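Local structure of Dye-decolorizing peroxidase (7D8M) at residues F291-P296 / H312-N317; C307-H312 / P392-G397; P318-G323 / F388-S393. The protein probably acts as a haem b-dependent peroxidase of the dye-decolorizing (DyP) family. All blocks are in the same frame, centred on the assembly; numbering follows the deposited sequence.

Contact 1 of 3, residues F291-P296 / H312-N317; sequences FNYSHP and HIRKTN. With HEM (protoporphyrin IX containing Fe), chain B.
Tyr293 and Arg314 run in opposite directions, the arginine lying across one face of the phenol. The guanidinium is stacked on the ring, planes 13° apart and centres 4.3 Å apart, and is displaced toward the CB end, an off-centre cation-pi contact. Behind it, Arg314 CD stands 4.0 Å above the centroid of the Tyr293 ring, a CH-pi contact. CG anti to the backbone N (chi1 -170°) and a chain extended to NE lay Arg314 CG and CD over this face. Its NH2 is salt-bridged to Asp320, so the charge has a partner besides the aromatic ring. On the opposite face of Tyr293, offset toward the rim, lies CD1 of Phe291. An alanine at Tyr293 would probably open a gap between Phe291 and Arg314 and leave the guanidinium without its aromatic platform.

Ile313 meets both aromatic residues. Its CG1 packs against the hydroxyl oxygen of Tyr293, 3.3 Å from OH, and its CD1 makes an apolar contact with Phe291 CZ at 3.8 Å.

Hydrogen bonding between the segments goes through one water. It lies 2.8 Å from both Tyr293 OH and Asn317 O, bridging the phenol to the residue that leaves helix 312-316.

The same helix serves the haem. His312 NE2 binds the iron at 2.3 Å as its axial ligand, while its ND1 is hydrogen-bonded to Asp399. Asn317 ND2 donates to propionate oxygen O2D at 3.0 Å and 172°, and Ile313 CG2 and Thr316 rest against the porphyrin. Tyr293 thus packs on Ile313 and Arg314 of the helix that also carries the iron ligand: a buried cation is held by an aromatic face and a carboxylate, and the phenol oxygen is linked by water to Asn317 O.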
# COMPACT_ATOMS: atom_id res chain seq x y z
N PHE A 291 19.78 -1.84 5.51
CA PHE A 291 20.50 -0.92 4.63
C PHE A 291 19.89 0.46 4.77
O PHE A 291 18.73 0.61 5.16
CB PHE A 291 20.45 -1.38 3.16
CG PHE A 291 19.06 -1.41 2.58
CD1 PHE A 291 18.57 -0.32 1.86
CD2 PHE A 291 18.24 -2.53 2.73
CE1 PHE A 291 17.28 -0.36 1.32
CE2 PHE A 291 16.97 -2.57 2.18
CZ PHE A 291 16.49 -1.49 1.48
N ASN A 292 20.70 1.48 4.44
CA ASN A 292 20.22 2.86 4.49
C ASN A 292 20.83 3.71 3.39
O ASN A 292 20.77 4.95 3.47
CB ASN A 292 20.49 3.48 5.88
CG ASN A 292 21.97 3.55 6.22
OD1 ASN A 292 22.84 3.40 5.37
ND2 ASN A 292 22.26 3.79 7.49
N TYR A 293 21.42 3.07 2.37
CA TYR A 293 22.04 3.69 1.20
C TYR A 293 23.40 4.31 1.51
O TYR A 293 24.08 4.74 0.58
CB TYR A 293 21.11 4.72 0.55
CG TYR A 293 19.76 4.10 0.22
CD1 TYR A 293 19.68 3.07 -0.72
CD2 TYR A 293 18.60 4.51 0.86
CE1 TYR A 293 18.45 2.47 -1.02
CE2 TYR A 293 17.36 3.92 0.56
CZ TYR A 293 17.30 2.90 -0.39
OH TYR A 293 16.11 2.30 -0.71
N SER A 294 23.81 4.35 2.77
CA SER A 294 25.16 4.82 3.10
C SER A 294 26.18 3.70 2.93
O SER A 294 25.87 2.52 3.10
CB SER A 294 25.22 5.36 4.52
OG SER A 294 24.46 6.55 4.66
N HIS A 295 27.41 4.08 2.59
CA HIS A 295 28.51 3.14 2.36
C HIS A 295 29.82 3.87 2.62
O HIS A 295 29.94 5.05 2.25
CB HIS A 295 28.51 2.58 0.93
CG HIS A 295 27.30 1.77 0.60
ND1 HIS A 295 27.16 0.44 0.96
CD2 HIS A 295 26.16 2.09 -0.06
CE1 HIS A 295 25.99 -0.01 0.55
NE2 HIS A 295 25.37 0.97 -0.08
N PRO A 296 30.80 3.21 3.24
CA PRO A 296 32.13 3.81 3.36
C PRO A 296 32.62 4.31 2.01
O PRO A 296 32.51 3.62 1.00
CB PRO A 296 33.00 2.66 3.89
CG PRO A 296 32.18 1.40 3.66
CD PRO A 296 30.75 1.84 3.78
N HIS A 312 12.18 2.95 -6.82
CA HIS A 312 10.88 3.00 -6.19
C HIS A 312 10.98 3.07 -4.67
O HIS A 312 10.44 3.99 -4.05
CB HIS A 312 10.07 1.77 -6.61
CG HIS A 312 8.72 1.71 -5.98
ND1 HIS A 312 7.89 2.81 -5.91
CD2 HIS A 312 8.05 0.70 -5.37
CE1 HIS A 312 6.76 2.48 -5.30
NE2 HIS A 312 6.84 1.20 -4.96
N ILE A 313 11.69 2.11 -4.06
CA ILE A 313 11.73 2.07 -2.60
C ILE A 313 12.51 3.24 -2.03
O ILE A 313 12.26 3.66 -0.89
CB ILE A 313 12.30 0.73 -2.08
CG1 ILE A 313 13.79 0.58 -2.40
CG2 ILE A 313 11.48 -0.45 -2.60
CD1 ILE A 313 14.46 -0.53 -1.62
N ARG A 314 13.45 3.80 -2.79
CA ARG A 314 14.20 4.96 -2.32
C ARG A 314 13.41 6.26 -2.49
O ARG A 314 13.63 7.22 -1.74
CB ARG A 314 15.56 5.02 -3.04
CG ARG A 314 16.54 6.05 -2.44
CD ARG A 314 17.94 6.00 -3.10
NE ARG A 314 18.89 6.87 -2.39
CZ ARG A 314 20.21 6.73 -2.42
NH1 ARG A 314 20.78 5.75 -3.12
NH2 ARG A 314 20.98 7.57 -1.74
N LYS A 315 12.49 6.31 -3.45
CA LYS A 315 11.57 7.44 -3.56
C LYS A 315 10.55 7.43 -2.42
O LYS A 315 10.29 8.46 -1.79
CB LYS A 315 10.86 7.41 -4.91
CG LYS A 315 11.66 8.01 -6.07
CD LYS A 315 11.47 9.54 -6.13
CE LYS A 315 11.27 10.03 -7.57
NZ LYS A 315 11.14 11.52 -7.62
N THR A 316 9.96 6.27 -2.13
CA THR A 316 8.85 6.20 -1.17
C THR A 316 9.31 6.07 0.27
O THR A 316 8.52 6.31 1.19
CB THR A 316 7.92 5.03 -1.48
OG1 THR A 316 8.67 3.81 -1.42
CG2 THR A 316 7.30 5.20 -2.85
N ASN A 317 10.56 5.68 0.50
CA ASN A 317 11.17 5.69 1.83
C ASN A 317 12.61 6.15 1.65
O ASN A 317 13.53 5.33 1.52
CB ASN A 317 11.10 4.32 2.50
CG ASN A 317 11.77 4.30 3.88
OD1 ASN A 317 12.25 5.33 4.37
ND2 ASN A 317 11.81 3.12 4.51
CHA HEM B . 7.98 -1.16 -1.59
CHB HEM B . 5.95 -2.83 -5.67
CHC HEM B . 2.59 0.67 -5.39
CHD HEM B . 4.92 2.62 -1.61
C1A HEM B . 7.72 -1.93 -2.70
C2A HEM B . 8.43 -3.14 -3.09
C3A HEM B . 7.85 -3.60 -4.21
C4A HEM B . 6.77 -2.71 -4.57
CMA HEM B . 8.24 -4.85 -5.02
CAA HEM B . 9.62 -3.75 -2.31
CBA HEM B . 9.12 -4.73 -1.25
CGA HEM B . 9.12 -4.10 0.13
O1A HEM B . 10.05 -3.31 0.43
O2A HEM B . 8.21 -4.41 0.95
C1B HEM B . 4.85 -2.05 -5.92
C2B HEM B . 3.89 -2.28 -6.97
C3B HEM B . 2.96 -1.30 -6.90
C4B HEM B . 3.31 -0.44 -5.79
CMB HEM B . 4.00 -3.45 -7.99
CAB HEM B . 1.70 -1.08 -7.76
CBB HEM B . 1.12 -2.04 -8.49
C1C HEM B . 2.95 1.55 -4.39
C2C HEM B . 2.31 2.82 -4.07
C3C HEM B . 2.96 3.36 -3.01
C4C HEM B . 4.04 2.45 -2.65
CMC HEM B . 1.09 3.37 -4.84
CAC HEM B . 2.71 4.70 -2.28
CBC HEM B . 2.10 5.75 -2.85
C1D HEM B . 5.87 1.71 -1.20
C2D HEM B . 6.62 1.72 0.04
C3D HEM B . 7.46 0.68 0.04
C4D HEM B . 7.28 -0.03 -1.21
CMD HEM B . 6.50 2.75 1.18
CAD HEM B . 8.46 0.33 1.16
CBD HEM B . 9.77 1.07 0.89
CGD HEM B . 10.78 0.86 2.01
O1D HEM B . 11.98 0.69 1.69
O2D HEM B . 10.37 0.84 3.20
NA HEM B . 6.73 -1.70 -3.63
NB HEM B . 4.47 -0.91 -5.21
NC HEM B . 4.00 1.38 -3.51
ND HEM B . 6.28 0.61 -1.94
FE HEM B . 5.45 -0.06 -3.68
O HOH W 1 14.01 2.63 1.11

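Contact 2 of 3, residues C307-H312 / P392-G397; sequences CPFTAH and PSIQLG. With HEM (protoporphyrin IX containing Fe), chain B.
Ile394 is the first residue of 392-397 to reach the other segment, pressing CG2 against the edge of the Phe309 ring, 4.0 Å from Phe309 CD2. The two side chains cross at about a right angle. Ile394 CG2 is anti to the backbone N (CG1 at chi1 -66°), and this branch, not the longer CG1 arm, does the touching. Two residues on, Leu396 joins the contact with CD2, 3.9 Å from Phe309 CB and close to the same ring carbon CD2 that Ile394 meets, so the two aliphatic residues grip one side of the phenylalanine. Phe309 and Thr310 are the two corner residues of a type I beta turn from Pro308 to Ala311, closed by Ala311 N donating to Pro308 O at 3.1 Å. Ala311 is also the N-cap of helix 312-316, whose first residue, His312, is the iron ligand; the loop 392-397 therefore packs on the turn that leads into the haem-binding helix. The carbonyl O of Leu396 lies 3.2 Å from Thr310 CG2, a tight contact with a methyl group. The other branch, Thr310 OG1, is hydrogen-bonded to Phe411 O, and the backbone of Leu396 also bonds to Phe411, so strand 409-411 holds both sides of the contact. Gly397 has backbone angles (phi 93°, psi -163°) at which any side chain would collide with the carbonyl oxygen of Leu396. Its own O, 4.1 Å from Thr310 CG2, accepts a hydrogen bond from Lys315 NZ.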
# COMPACT_ATOMS: atom_id res chain seq x y z
N CYS A 307 22.29 2.24 -5.84
CA CYS A 307 20.83 2.41 -5.94
C CYS A 307 20.49 3.79 -6.50
O CYS A 307 20.90 4.81 -5.92
CB CYS A 307 20.14 2.24 -4.59
SG CYS A 307 18.29 2.25 -4.71
N PRO A 308 19.76 3.87 -7.61
CA PRO A 308 19.43 5.19 -8.17
C PRO A 308 18.61 5.98 -7.17
O PRO A 308 17.85 5.42 -6.37
CB PRO A 308 18.62 4.86 -9.43
CG PRO A 308 18.86 3.39 -9.69
CD PRO A 308 19.14 2.77 -8.36
N PHE A 309 18.80 7.30 -7.18
CA PHE A 309 18.02 8.17 -6.31
C PHE A 309 16.54 8.04 -6.58
O PHE A 309 15.72 8.38 -5.72
CB PHE A 309 18.46 9.63 -6.52
CG PHE A 309 19.86 9.91 -6.05
CD1 PHE A 309 20.38 9.25 -4.94
CD2 PHE A 309 20.66 10.83 -6.71
CE1 PHE A 309 21.67 9.51 -4.50
CE2 PHE A 309 21.94 11.10 -6.28
CZ PHE A 309 22.45 10.44 -5.18
N THR A 310 16.17 7.53 -7.76
CA THR A 310 14.80 7.43 -8.21
C THR A 310 14.22 6.03 -8.10
O THR A 310 13.10 5.81 -8.57
CB THR A 310 14.72 7.90 -9.65
OG1 THR A 310 15.67 7.17 -10.42
CG2 THR A 310 15.06 9.38 -9.74
N ALA A 311 14.96 5.06 -7.56
CA ALA A 311 14.40 3.73 -7.35
C ALA A 311 13.14 3.83 -6.51
O ALA A 311 13.05 4.63 -5.58
CB ALA A 311 15.38 2.80 -6.64
N HIS A 312 12.18 2.95 -6.82
CA HIS A 312 10.88 3.00 -6.19
C HIS A 312 10.98 3.07 -4.67
O HIS A 312 10.44 3.99 -4.05
CB HIS A 312 10.07 1.77 -6.61
CG HIS A 312 8.72 1.71 -5.98
ND1 HIS A 312 7.89 2.81 -5.91
CD2 HIS A 312 8.05 0.70 -5.37
CE1 HIS A 312 6.76 2.48 -5.30
NE2 HIS A 312 6.84 1.20 -4.96
N PRO A 392 23.59 19.46 -7.43
CA PRO A 392 22.67 20.39 -8.12
C PRO A 392 22.44 20.08 -9.58
O PRO A 392 21.39 20.44 -10.12
CB PRO A 392 23.35 21.76 -7.95
CG PRO A 392 24.35 21.59 -6.87
CD PRO A 392 24.76 20.15 -6.86
N SER A 393 23.38 19.42 -10.26
CA SER A 393 23.20 19.08 -11.66
C SER A 393 22.65 17.67 -11.87
O SER A 393 22.39 17.29 -13.01
CB SER A 393 24.53 19.24 -12.42
OG SER A 393 25.37 18.11 -12.18
N ILE A 394 22.50 16.90 -10.80
CA ILE A 394 22.08 15.51 -10.91
C ILE A 394 20.58 15.48 -11.19
O ILE A 394 19.77 15.91 -10.37
CB ILE A 394 22.42 14.72 -9.64
CG1 ILE A 394 23.94 14.62 -9.48
CG2 ILE A 394 21.79 13.33 -9.68
CD1 ILE A 394 24.37 14.03 -8.14
N GLN A 395 20.21 15.00 -12.38
CA GLN A 395 18.82 14.90 -12.79
C GLN A 395 18.16 13.70 -12.11
O GLN A 395 18.80 12.68 -11.85
CB GLN A 395 18.73 14.77 -14.31
CG GLN A 395 19.20 16.01 -15.09
CD GLN A 395 19.40 15.72 -16.58
OE1 GLN A 395 20.40 15.10 -16.99
NE2 GLN A 395 18.45 16.16 -17.40
N LEU A 396 16.87 13.84 -11.83
CA LEU A 396 16.18 12.83 -11.04
C LEU A 396 15.00 12.27 -11.83
O LEU A 396 15.13 11.19 -12.43
CB LEU A 396 15.73 13.45 -9.71
CG LEU A 396 16.88 14.09 -8.93
CD1 LEU A 396 16.41 15.16 -7.96
CD2 LEU A 396 17.74 13.05 -8.22
N GLY A 397 13.88 12.99 -11.86
CA GLY A 397 12.72 12.52 -12.58
C GLY A 397 11.77 11.74 -11.68
O GLY A 397 11.84 11.79 -10.45
CHA HEM B . 7.98 -1.16 -1.59
CHB HEM B . 5.95 -2.83 -5.67
CHC HEM B . 2.59 0.67 -5.39
CHD HEM B . 4.92 2.62 -1.61
C1A HEM B . 7.72 -1.93 -2.70
C2A HEM B . 8.43 -3.14 -3.09
C3A HEM B . 7.85 -3.60 -4.21
C4A HEM B . 6.77 -2.71 -4.57
CMA HEM B . 8.24 -4.85 -5.02
CAA HEM B . 9.62 -3.75 -2.31
CBA HEM B . 9.12 -4.73 -1.25
CGA HEM B . 9.12 -4.10 0.13
O1A HEM B . 10.05 -3.31 0.43
O2A HEM B . 8.21 -4.41 0.95
C1B HEM B . 4.85 -2.05 -5.92
C2B HEM B . 3.89 -2.28 -6.97
C3B HEM B . 2.96 -1.30 -6.90
C4B HEM B . 3.31 -0.44 -5.79
CMB HEM B . 4.00 -3.45 -7.99
CAB HEM B . 1.70 -1.08 -7.76
CBB HEM B . 1.12 -2.04 -8.49
C1C HEM B . 2.95 1.55 -4.39
C2C HEM B . 2.31 2.82 -4.07
C3C HEM B . 2.96 3.36 -3.01
C4C HEM B . 4.04 2.45 -2.65
CMC HEM B . 1.09 3.37 -4.84
CAC HEM B . 2.71 4.70 -2.28
CBC HEM B . 2.10 5.75 -2.85
C1D HEM B . 5.87 1.71 -1.20
C2D HEM B . 6.62 1.72 0.04
C3D HEM B . 7.46 0.68 0.04
C4D HEM B . 7.28 -0.03 -1.21
CMD HEM B . 6.50 2.75 1.18
CAD HEM B . 8.46 0.33 1.16
CBD HEM B . 9.77 1.07 0.89
CGD HEM B . 10.78 0.86 2.01
O1D HEM B . 11.98 0.69 1.69
O2D HEM B . 10.37 0.84 3.20
NA HEM B . 6.73 -1.70 -3.63
NB HEM B . 4.47 -0.91 -5.21
NC HEM B . 4.00 1.38 -3.51
ND HEM B . 6.28 0.61 -1.94
FE HEM B . 5.45 -0.06 -3.68

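Contact 3 of 3, residues P318-G323 / F388-S393. With HEM (protoporphyrin IX containing Fe), chain B.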
# COMPACT_ATOMS: atom_id res chain seq x y z
N PRO A 318 12.83 7.46 1.59
CA PRO A 318 14.19 8.01 1.45
C PRO A 318 14.95 7.90 2.78
O PRO A 318 15.13 8.86 3.52
CB PRO A 318 13.93 9.45 1.03
CG PRO A 318 12.60 9.79 1.60
CD PRO A 318 11.81 8.51 1.66
N ARG A 319 15.40 6.67 3.07
CA ARG A 319 16.05 6.39 4.34
C ARG A 319 17.25 7.30 4.58
O ARG A 319 17.53 7.66 5.73
CB ARG A 319 16.50 4.92 4.40
CG ARG A 319 15.41 3.91 4.13
CD ARG A 319 15.97 2.52 3.94
NE ARG A 319 14.92 1.56 3.62
CZ ARG A 319 14.93 0.28 3.94
NH1 ARG A 319 15.96 -0.23 4.61
NH2 ARG A 319 13.91 -0.50 3.60
N ASP A 320 17.96 7.69 3.52
CA ASP A 320 19.18 8.47 3.70
C ASP A 320 18.86 9.91 4.10
O ASP A 320 19.55 10.49 4.94
CB ASP A 320 20.04 8.41 2.44
CG ASP A 320 19.32 8.92 1.21
OD1 ASP A 320 18.07 8.82 1.14
OD2 ASP A 320 20.01 9.42 0.29
N LEU A 321 17.82 10.49 3.51
CA LEU A 321 17.42 11.84 3.90
C LEU A 321 16.99 11.88 5.36
O LEU A 321 17.41 12.76 6.11
CB LEU A 321 16.29 12.34 2.99
CG LEU A 321 16.47 12.39 1.48
CD1 LEU A 321 15.48 13.38 0.91
CD2 LEU A 321 17.91 12.75 1.04
N GLU A 322 16.15 10.92 5.77
CA GLU A 322 15.72 10.85 7.16
C GLU A 322 16.89 10.57 8.08
O GLU A 322 17.02 11.19 9.15
CB GLU A 322 14.64 9.77 7.33
CG GLU A 322 14.02 9.69 8.75
CD GLU A 322 12.95 8.61 8.89
OE1 GLU A 322 12.44 8.10 7.87
OE2 GLU A 322 12.60 8.27 10.04
N GLY A 323 17.78 9.66 7.67
CA GLY A 323 18.90 9.29 8.50
C GLY A 323 19.87 10.44 8.70
O GLY A 323 20.57 10.49 9.71
N PHE A 388 15.50 15.91 -2.87
CA PHE A 388 16.36 17.06 -2.69
C PHE A 388 17.61 16.65 -1.91
O PHE A 388 17.70 15.54 -1.38
CB PHE A 388 15.61 18.18 -1.96
CG PHE A 388 15.24 17.84 -0.54
CD1 PHE A 388 16.09 18.18 0.51
CD2 PHE A 388 14.06 17.18 -0.25
CE1 PHE A 388 15.77 17.87 1.81
CE2 PHE A 388 13.73 16.86 1.06
CZ PHE A 388 14.58 17.20 2.09
N SER A 389 18.57 17.58 -1.85
CA SER A 389 19.88 17.50 -1.19
C SER A 389 20.93 16.80 -2.04
O SER A 389 22.05 16.58 -1.54
CB SER A 389 19.85 16.81 0.19
OG SER A 389 19.64 15.41 0.05
N LYS A 390 20.62 16.42 -3.27
CA LYS A 390 21.62 15.77 -4.10
C LYS A 390 22.40 16.83 -4.88
O LYS A 390 22.12 18.03 -4.78
CB LYS A 390 20.97 14.73 -5.02
CG LYS A 390 20.03 13.77 -4.28
CD LYS A 390 20.74 13.16 -3.07
CE LYS A 390 19.96 11.99 -2.51
NZ LYS A 390 20.67 11.32 -1.39
N GLY A 391 23.39 16.39 -5.66
CA GLY A 391 24.17 17.31 -6.45
C GLY A 391 23.31 18.15 -7.36
O GLY A 391 22.40 17.64 -8.03
N PRO A 392 23.59 19.46 -7.43
CA PRO A 392 22.67 20.39 -8.12
C PRO A 392 22.44 20.08 -9.58
O PRO A 392 21.39 20.44 -10.12
CB PRO A 392 23.35 21.76 -7.95
CG PRO A 392 24.35 21.59 -6.87
CD PRO A 392 24.76 20.15 -6.86
N SER A 393 23.38 19.42 -10.26
CA SER A 393 23.20 19.08 -11.66
C SER A 393 22.65 17.67 -11.87
O SER A 393 22.39 17.29 -13.01
CB SER A 393 24.53 19.24 -12.42
OG SER A 393 25.37 18.11 -12.18
CHA HEM B . 7.98 -1.16 -1.59
CHB HEM B . 5.95 -2.83 -5.67
CHC HEM B . 2.59 0.67 -5.39
CHD HEM B . 4.92 2.62 -1.61
C1A HEM B . 7.72 -1.93 -2.70
C2A HEM B . 8.43 -3.14 -3.09
C3A HEM B . 7.85 -3.60 -4.21
C4A HEM B . 6.77 -2.71 -4.57
CMA HEM B . 8.24 -4.85 -5.02
CAA HEM B . 9.62 -3.75 -2.31
CBA HEM B . 9.12 -4.73 -1.25
CGA HEM B . 9.12 -4.10 0.13
O1A HEM B . 10.05 -3.31 0.43
O2A HEM B . 8.21 -4.41 0.95
C1B HEM B . 4.85 -2.05 -5.92
C2B HEM B . 3.89 -2.28 -6.97
C3B HEM B . 2.96 -1.30 -6.90
C4B HEM B . 3.31 -0.44 -5.79
CMB HEM B . 4.00 -3.45 -7.99
CAB HEM B . 1.70 -1.08 -7.76
CBB HEM B . 1.12 -2.04 -8.49
C1C HEM B . 2.95 1.55 -4.39
C2C HEM B . 2.31 2.82 -4.07
C3C HEM B . 2.96 3.36 -3.01
C4C HEM B . 4.04 2.45 -2.65
CMC HEM B . 1.09 3.37 -4.84
CAC HEM B . 2.71 4.70 -2.28
CBC HEM B . 2.10 5.75 -2.85
C1D HEM B . 5.87 1.71 -1.20
C2D HEM B . 6.62 1.72 0.04
C3D HEM B . 7.46 0.68 0.04
C4D HEM B . 7.28 -0.03 -1.21
CMD HEM B . 6.50 2.75 1.18
CAD HEM B . 8.46 0.33 1.16
CBD HEM B . 9.77 1.07 0.89
CGD HEM B . 10.78 0.86 2.01
O1D HEM B . 11.98 0.69 1.69
O2D HEM B . 10.37 0.84 3.20
NA HEM B . 6.73 -1.70 -3.63
NB HEM B . 4.47 -0.91 -5.21
NC HEM B . 4.00 1.38 -3.51
ND HEM B . 6.28 0.61 -1.94
FE HEM B . 5.45 -0.06 -3.68
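A first torsion of 58° sets Asp320 CG between its backbone N and carbonyl carbon, and a bend at chi2 of Lys390 (-51°) turns CD before the rest of that chain runs out extended, so that carboxylate and ammonium meet tip to tip. This helix-and-loop contact belongs to the haem-binding half of a DyP-type peroxidase. Asp320 lies on helix 319-323, a short helix with Pro318 at its N-cap, which follows the helix bearing the iron ligand; Lys390 sits in the loop between helix 373-381 and strand 409-411. The salt bridge is short, with NZ of Lys390 2.6 Å from OD2 of Asp320 and nearly in line with the bond from CG to OD2. The same oxygen takes Arg314 NH2, and Lys390 NZ also donates to Leu300 O. Two cations on one buried carboxylate oxygen would probably favour its ionised form.

The next residue, Leu321, carries the apolar half. Its CD1 lies over one face of the Phe388 ring in a CH-pi contact, 4.2 Å from the ring centroid and 22° off the normal. The methyl is offset toward the rim, with Phe388 CE2 its nearest ring atom at 3.9 Å.

Arg319, on the haem side of the helix, donates from NH2 to propionate oxygen O1D at 3.0 Å. Asn289 also accepts from that NH2, and Phe291 O from NH1, fixing the guanidinium edge-on to the propionate. Leu321 CD2, the other methyl, lies 3.3 Å from Ser389 OG.

Overall arrangement
From the N terminus, contact 1 closes first, bringing 291-296 back to helix 312-316 across a short loop without helix or strand. Segment 307-312 starts within that loop and ends on His312, the first residue of the second segment of contact 1, so contact 2, which runs on to 392-397, crosses contact 1. Contact 3 opens after contact 1 has closed and ends on the same piece of chain as contact 2, sharing Pro392 and Ser393. The chain between its segments, 324-387, lies wholly within that spanned by contact 2 and includes strands 334-340 and 359-366 of one antiparallel sheet. Polar bonds link contact 1 to both others, and Phe309 packs on Lys390 between contacts 2 and 3.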